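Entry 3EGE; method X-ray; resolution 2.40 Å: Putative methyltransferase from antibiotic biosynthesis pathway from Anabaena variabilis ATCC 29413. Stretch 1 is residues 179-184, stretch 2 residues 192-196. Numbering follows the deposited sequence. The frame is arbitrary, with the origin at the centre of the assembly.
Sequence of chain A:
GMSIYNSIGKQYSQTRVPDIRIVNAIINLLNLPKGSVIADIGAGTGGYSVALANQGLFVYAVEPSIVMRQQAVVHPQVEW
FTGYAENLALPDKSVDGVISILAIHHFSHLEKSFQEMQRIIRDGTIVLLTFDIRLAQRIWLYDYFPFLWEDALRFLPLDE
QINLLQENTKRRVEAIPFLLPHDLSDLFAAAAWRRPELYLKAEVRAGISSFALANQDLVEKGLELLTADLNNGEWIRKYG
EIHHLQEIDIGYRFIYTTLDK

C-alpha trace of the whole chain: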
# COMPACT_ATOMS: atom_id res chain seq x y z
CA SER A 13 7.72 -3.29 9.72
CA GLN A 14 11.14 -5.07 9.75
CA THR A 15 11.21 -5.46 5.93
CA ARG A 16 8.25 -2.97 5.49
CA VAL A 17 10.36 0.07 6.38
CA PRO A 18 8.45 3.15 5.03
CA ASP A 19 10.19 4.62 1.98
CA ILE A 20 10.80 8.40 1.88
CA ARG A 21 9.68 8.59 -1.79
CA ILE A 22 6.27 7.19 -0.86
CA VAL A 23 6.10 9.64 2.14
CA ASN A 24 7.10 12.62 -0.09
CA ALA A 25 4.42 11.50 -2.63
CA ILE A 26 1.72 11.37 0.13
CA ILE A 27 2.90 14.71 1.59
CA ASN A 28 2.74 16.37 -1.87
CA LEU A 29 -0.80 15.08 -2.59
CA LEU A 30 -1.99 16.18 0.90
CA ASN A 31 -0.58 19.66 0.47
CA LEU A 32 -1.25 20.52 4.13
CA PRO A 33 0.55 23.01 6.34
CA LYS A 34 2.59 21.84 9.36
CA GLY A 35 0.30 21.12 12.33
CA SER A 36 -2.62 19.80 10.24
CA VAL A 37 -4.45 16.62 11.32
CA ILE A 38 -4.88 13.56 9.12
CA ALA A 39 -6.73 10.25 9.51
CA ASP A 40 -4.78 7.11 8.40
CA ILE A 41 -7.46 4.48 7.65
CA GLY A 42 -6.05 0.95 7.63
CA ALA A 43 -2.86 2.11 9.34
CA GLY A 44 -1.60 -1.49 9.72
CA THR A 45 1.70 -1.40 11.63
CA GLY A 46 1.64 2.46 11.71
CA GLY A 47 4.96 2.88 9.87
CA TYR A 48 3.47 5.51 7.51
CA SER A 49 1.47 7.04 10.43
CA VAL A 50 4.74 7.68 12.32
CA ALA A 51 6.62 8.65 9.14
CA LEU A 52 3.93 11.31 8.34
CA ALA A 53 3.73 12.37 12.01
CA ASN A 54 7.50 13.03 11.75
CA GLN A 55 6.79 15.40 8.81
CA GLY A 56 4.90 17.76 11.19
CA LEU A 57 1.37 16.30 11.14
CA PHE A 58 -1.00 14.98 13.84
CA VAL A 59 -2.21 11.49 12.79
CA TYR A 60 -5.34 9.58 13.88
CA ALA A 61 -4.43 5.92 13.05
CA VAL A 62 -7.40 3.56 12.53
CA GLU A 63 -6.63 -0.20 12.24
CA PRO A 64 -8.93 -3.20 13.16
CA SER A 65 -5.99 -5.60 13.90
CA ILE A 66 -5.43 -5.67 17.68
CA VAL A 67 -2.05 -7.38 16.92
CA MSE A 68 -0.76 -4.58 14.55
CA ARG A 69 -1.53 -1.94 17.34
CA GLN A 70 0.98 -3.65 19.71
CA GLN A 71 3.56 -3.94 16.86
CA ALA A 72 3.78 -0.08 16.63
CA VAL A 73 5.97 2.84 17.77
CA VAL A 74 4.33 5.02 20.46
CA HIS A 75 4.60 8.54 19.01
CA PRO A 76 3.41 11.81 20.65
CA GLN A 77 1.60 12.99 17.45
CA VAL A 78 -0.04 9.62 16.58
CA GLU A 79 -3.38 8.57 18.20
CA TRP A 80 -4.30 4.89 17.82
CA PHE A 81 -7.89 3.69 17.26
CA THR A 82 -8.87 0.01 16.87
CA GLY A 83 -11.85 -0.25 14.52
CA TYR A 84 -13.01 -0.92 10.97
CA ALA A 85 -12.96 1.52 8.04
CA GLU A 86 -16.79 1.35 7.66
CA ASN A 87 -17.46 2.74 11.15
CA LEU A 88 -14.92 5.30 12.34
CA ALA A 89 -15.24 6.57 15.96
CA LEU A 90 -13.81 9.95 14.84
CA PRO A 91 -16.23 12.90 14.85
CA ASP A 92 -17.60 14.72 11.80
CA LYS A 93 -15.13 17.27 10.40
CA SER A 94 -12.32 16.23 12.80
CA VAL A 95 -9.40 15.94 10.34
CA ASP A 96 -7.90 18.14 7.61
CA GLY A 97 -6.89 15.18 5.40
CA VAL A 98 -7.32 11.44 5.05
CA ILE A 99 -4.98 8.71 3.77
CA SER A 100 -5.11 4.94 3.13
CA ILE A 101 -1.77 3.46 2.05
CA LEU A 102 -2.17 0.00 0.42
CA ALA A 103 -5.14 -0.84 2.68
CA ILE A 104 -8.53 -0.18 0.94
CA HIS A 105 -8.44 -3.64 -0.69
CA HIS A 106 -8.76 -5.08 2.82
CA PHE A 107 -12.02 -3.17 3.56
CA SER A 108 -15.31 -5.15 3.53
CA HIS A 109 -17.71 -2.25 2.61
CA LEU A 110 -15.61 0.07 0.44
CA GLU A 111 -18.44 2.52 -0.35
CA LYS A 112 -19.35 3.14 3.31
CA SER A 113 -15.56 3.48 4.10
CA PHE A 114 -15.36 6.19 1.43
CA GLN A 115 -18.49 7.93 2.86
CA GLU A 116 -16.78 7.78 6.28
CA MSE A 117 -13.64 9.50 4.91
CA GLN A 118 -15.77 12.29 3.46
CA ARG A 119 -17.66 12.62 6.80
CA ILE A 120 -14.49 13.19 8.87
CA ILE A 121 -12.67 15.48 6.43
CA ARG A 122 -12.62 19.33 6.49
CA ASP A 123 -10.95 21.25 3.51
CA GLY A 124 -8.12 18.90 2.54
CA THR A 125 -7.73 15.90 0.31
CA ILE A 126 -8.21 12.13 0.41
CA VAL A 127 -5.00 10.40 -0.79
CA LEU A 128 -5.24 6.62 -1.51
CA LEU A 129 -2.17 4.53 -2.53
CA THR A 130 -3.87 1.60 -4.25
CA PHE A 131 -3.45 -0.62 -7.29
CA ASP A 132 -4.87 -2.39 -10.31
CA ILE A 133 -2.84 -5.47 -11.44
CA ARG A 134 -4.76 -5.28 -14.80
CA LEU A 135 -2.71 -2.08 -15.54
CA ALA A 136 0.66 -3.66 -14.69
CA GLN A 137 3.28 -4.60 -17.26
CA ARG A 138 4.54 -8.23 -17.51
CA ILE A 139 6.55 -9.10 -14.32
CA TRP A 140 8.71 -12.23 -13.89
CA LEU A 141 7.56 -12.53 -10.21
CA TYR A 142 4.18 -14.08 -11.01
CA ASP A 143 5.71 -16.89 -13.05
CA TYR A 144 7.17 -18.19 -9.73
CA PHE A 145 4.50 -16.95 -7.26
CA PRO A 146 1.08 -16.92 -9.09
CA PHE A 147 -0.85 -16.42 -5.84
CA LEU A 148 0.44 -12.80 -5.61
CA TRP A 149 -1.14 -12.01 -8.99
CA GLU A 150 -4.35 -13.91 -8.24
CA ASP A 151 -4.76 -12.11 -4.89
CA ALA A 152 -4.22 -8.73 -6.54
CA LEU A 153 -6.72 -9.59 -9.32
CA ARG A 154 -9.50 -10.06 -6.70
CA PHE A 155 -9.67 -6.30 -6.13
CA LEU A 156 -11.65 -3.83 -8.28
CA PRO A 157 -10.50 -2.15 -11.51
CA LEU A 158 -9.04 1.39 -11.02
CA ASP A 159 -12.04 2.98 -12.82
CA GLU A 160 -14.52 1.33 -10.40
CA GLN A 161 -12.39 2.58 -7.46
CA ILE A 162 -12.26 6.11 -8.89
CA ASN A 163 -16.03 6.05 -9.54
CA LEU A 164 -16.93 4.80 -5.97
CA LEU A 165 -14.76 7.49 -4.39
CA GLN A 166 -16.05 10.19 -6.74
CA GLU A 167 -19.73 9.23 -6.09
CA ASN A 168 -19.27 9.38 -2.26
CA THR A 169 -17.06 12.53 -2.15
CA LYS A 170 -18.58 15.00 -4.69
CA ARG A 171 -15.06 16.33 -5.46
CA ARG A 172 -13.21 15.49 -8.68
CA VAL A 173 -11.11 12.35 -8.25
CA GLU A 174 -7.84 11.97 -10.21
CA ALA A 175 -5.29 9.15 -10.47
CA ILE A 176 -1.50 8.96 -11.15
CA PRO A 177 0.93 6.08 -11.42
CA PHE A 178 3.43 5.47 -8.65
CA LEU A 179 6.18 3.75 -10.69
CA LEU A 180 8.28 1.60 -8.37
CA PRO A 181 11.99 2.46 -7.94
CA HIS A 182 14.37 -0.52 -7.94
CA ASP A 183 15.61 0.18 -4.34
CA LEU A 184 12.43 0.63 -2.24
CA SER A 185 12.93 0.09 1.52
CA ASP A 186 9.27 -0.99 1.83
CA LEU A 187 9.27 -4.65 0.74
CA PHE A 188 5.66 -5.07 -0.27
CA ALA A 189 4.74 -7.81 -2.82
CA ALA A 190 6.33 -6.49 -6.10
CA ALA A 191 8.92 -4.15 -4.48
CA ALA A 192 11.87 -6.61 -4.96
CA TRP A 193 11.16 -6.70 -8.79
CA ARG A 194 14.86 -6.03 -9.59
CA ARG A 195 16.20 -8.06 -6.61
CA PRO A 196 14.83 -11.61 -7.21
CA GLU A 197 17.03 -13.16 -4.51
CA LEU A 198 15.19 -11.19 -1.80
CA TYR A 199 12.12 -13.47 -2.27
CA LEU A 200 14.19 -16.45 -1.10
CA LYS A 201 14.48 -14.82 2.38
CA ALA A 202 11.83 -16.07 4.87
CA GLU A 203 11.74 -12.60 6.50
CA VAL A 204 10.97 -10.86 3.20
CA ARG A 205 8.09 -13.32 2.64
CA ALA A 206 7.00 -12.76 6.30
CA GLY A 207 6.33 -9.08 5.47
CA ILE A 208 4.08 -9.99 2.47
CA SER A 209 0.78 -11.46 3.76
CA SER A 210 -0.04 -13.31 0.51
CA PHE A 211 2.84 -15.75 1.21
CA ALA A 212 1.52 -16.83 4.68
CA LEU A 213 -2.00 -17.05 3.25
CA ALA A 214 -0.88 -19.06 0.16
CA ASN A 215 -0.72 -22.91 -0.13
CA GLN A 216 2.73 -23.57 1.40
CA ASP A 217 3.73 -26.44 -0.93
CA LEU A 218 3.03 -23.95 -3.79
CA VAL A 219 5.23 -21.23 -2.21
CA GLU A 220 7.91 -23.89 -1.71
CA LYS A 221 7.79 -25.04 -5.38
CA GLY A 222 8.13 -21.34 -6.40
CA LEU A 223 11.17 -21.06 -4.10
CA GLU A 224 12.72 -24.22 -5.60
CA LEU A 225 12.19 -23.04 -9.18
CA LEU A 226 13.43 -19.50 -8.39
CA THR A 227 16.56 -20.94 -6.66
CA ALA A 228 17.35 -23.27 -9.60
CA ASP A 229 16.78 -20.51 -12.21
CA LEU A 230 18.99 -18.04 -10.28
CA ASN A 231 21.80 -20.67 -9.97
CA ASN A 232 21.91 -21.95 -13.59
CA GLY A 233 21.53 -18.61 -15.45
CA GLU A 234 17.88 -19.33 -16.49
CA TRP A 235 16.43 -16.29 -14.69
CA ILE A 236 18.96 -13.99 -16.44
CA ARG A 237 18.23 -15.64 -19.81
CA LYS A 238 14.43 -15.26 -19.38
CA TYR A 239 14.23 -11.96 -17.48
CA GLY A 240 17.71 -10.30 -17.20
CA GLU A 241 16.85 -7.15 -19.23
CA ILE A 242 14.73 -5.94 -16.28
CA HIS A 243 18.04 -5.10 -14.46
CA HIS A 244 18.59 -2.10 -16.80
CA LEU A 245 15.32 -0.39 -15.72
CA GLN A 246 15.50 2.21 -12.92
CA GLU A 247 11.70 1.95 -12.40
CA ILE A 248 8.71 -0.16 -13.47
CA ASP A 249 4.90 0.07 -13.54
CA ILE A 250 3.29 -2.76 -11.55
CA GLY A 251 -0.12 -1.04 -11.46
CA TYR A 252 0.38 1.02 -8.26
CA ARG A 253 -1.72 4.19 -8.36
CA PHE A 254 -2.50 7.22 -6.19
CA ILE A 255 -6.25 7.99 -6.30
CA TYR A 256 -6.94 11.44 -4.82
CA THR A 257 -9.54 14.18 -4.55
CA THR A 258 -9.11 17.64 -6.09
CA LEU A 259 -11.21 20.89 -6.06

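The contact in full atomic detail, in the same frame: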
# COMPACT_ATOMS: atom_id res chain seq x y z
N LEU A 179 5.24 4.70 -10.08
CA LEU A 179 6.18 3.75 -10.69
C LEU A 179 7.12 3.37 -9.56
O LEU A 179 7.50 4.24 -8.76
CB LEU A 179 6.95 4.38 -11.85
CG LEU A 179 6.08 4.96 -12.99
CD1 LEU A 179 6.92 5.73 -14.03
CD2 LEU A 179 5.26 3.86 -13.65
N LEU A 180 7.44 2.09 -9.46
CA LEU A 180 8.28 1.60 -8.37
C LEU A 180 9.77 1.75 -8.66
O LEU A 180 10.24 1.20 -9.66
CB LEU A 180 8.00 0.12 -8.10
CG LEU A 180 6.59 -0.33 -7.72
CD1 LEU A 180 6.63 -1.86 -7.37
CD2 LEU A 180 6.01 0.51 -6.57
N PRO A 181 10.53 2.47 -7.79
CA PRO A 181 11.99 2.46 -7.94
C PRO A 181 12.53 1.06 -7.67
O PRO A 181 11.85 0.25 -7.06
CB PRO A 181 12.48 3.42 -6.86
CG PRO A 181 11.26 4.18 -6.40
CD PRO A 181 10.09 3.34 -6.68
N HIS A 182 13.75 0.79 -8.12
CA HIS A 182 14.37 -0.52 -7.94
C HIS A 182 14.88 -0.78 -6.52
O HIS A 182 15.11 -1.94 -6.20
CB HIS A 182 15.53 -0.70 -8.92
CG HIS A 182 16.73 0.14 -8.60
ND1 HIS A 182 17.80 -0.35 -7.88
CD2 HIS A 182 17.00 1.44 -8.85
CE1 HIS A 182 18.69 0.62 -7.72
NE2 HIS A 182 18.22 1.71 -8.30
N ASP A 183 15.03 0.27 -5.70
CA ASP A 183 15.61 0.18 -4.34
C ASP A 183 14.69 0.64 -3.19
O ASP A 183 15.15 1.25 -2.21
CB ASP A 183 16.98 0.90 -4.30
CG ASP A 183 16.92 2.33 -4.79
OD1 ASP A 183 15.83 2.76 -5.20
OD2 ASP A 183 17.98 3.03 -4.79
N LEU A 184 13.40 0.32 -3.30
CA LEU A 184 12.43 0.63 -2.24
C LEU A 184 12.77 -0.12 -0.94
O LEU A 184 13.08 -1.31 -0.95
CB LEU A 184 10.99 0.26 -2.63
CG LEU A 184 10.23 1.13 -3.61
CD1 LEU A 184 8.96 0.41 -4.05
CD2 LEU A 184 9.89 2.51 -2.99
N ALA A 192 10.56 -6.01 -4.63
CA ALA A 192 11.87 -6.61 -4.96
C ALA A 192 11.92 -7.10 -6.45
O ALA A 192 12.64 -8.06 -6.80
CB ALA A 192 12.21 -7.72 -3.99
N TRP A 193 11.19 -6.40 -7.34
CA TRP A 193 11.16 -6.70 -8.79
C TRP A 193 12.52 -6.72 -9.50
O TRP A 193 12.63 -7.31 -10.55
CB TRP A 193 10.25 -5.72 -9.55
CG TRP A 193 10.67 -4.29 -9.52
CD1 TRP A 193 10.29 -3.34 -8.62
CD2 TRP A 193 11.52 -3.62 -10.46
NE1 TRP A 193 10.82 -2.13 -8.94
CE2 TRP A 193 11.58 -2.26 -10.07
CE3 TRP A 193 12.21 -4.03 -11.61
CZ2 TRP A 193 12.35 -1.31 -10.76
CZ3 TRP A 193 12.96 -3.06 -12.31
CH2 TRP A 193 13.03 -1.74 -11.88
N ARG A 194 13.52 -6.01 -8.98
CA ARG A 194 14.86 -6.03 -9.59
C ARG A 194 15.87 -6.75 -8.69
O ARG A 194 17.05 -6.78 -9.02
CB ARG A 194 15.31 -4.60 -9.91
CG ARG A 194 16.00 -4.48 -11.28
CD ARG A 194 16.54 -3.07 -11.49
NE ARG A 194 17.80 -2.90 -10.75
CZ ARG A 194 18.61 -1.85 -10.82
NH1 ARG A 194 18.32 -0.79 -11.56
NH2 ARG A 194 19.74 -1.86 -10.10
N ARG A 195 15.38 -7.37 -7.61
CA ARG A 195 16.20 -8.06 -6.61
C ARG A 195 15.57 -9.43 -6.32
O ARG A 195 15.14 -9.70 -5.19
CB ARG A 195 16.25 -7.20 -5.35
CG ARG A 195 16.99 -5.87 -5.52
CD ARG A 195 16.80 -4.95 -4.32
NE ARG A 195 15.45 -4.36 -4.28
CZ ARG A 195 14.96 -3.61 -3.29
NH1 ARG A 195 15.66 -3.35 -2.19
NH2 ARG A 195 13.73 -3.12 -3.39
N PRO A 196 15.55 -10.33 -7.33
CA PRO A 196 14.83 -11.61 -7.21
C PRO A 196 15.20 -12.49 -6.02
O PRO A 196 14.33 -13.20 -5.48
CB PRO A 196 15.17 -12.33 -8.53
CG PRO A 196 16.40 -11.68 -9.01
CD PRO A 196 16.23 -10.24 -8.63
O HOH W 1 13.62 -4.00 -6.77
O HOH W 2 15.71 -2.53 0.67

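His182 lies at the centre of this contact and gives up more surface to it than any other residue, with Trp193 and Arg195 next. Together the two stretches bury 384 Å², and both direct hydrogen bonds between them run from a side chain of the second stretch to a backbone carbonyl of the first.

The second stretch turns sharply: a type I beta turn runs from Ala192 to Arg195, closed by the hydrogen bond from Arg195 N to Ala192 O (2.9 Å). The turn carries Trp193, Arg194 and Arg195 in succession, and the CA-to-CB bond of each points toward the first stretch.

Trp193, with chi1 in the p well, places its indole beside Leu180, Pro181 and His182. Its one polar atom is satisfied there, since NE1 donates a hydrogen bond to Pro181 O (3.2 Å). The rest of the ring supplies apolar surface: Trp193 CD1 lies 4.1 Å from Leu180 CD1, and Trp193 CZ2 packs 3.7 Å from His182 CB. A broad ring with a single donor suits a buried site that offers both a carbonyl and aliphatic carbon.

The imidazole of His182 serves a different partner. The guanidinium of Arg194 lies flat on it, centres 3.7 Å apart and planes only 10° from parallel. Both groups are planar, which permits such close stacking; although His182 ND1 and Arg194 NH2 approach to 3.3 Å, the angle is too poor for a hydrogen bond.

Arg195 extends along the loop from His182 to Leu184. Its NH2 donates to Leu184 O (3.1 Å, nearly straight at 165°), the carbonyl lying near the guanidinium plane, where the N-H bonds point. His182 O instead sits over the guanidinium face, and water 1 makes the link, donating to His182 O (2.6 Å) while accepting from Arg195 NE (3.1 Å) and Arg194 N (3.0 Å). Arginine's length and several donors suit this spread of acceptors.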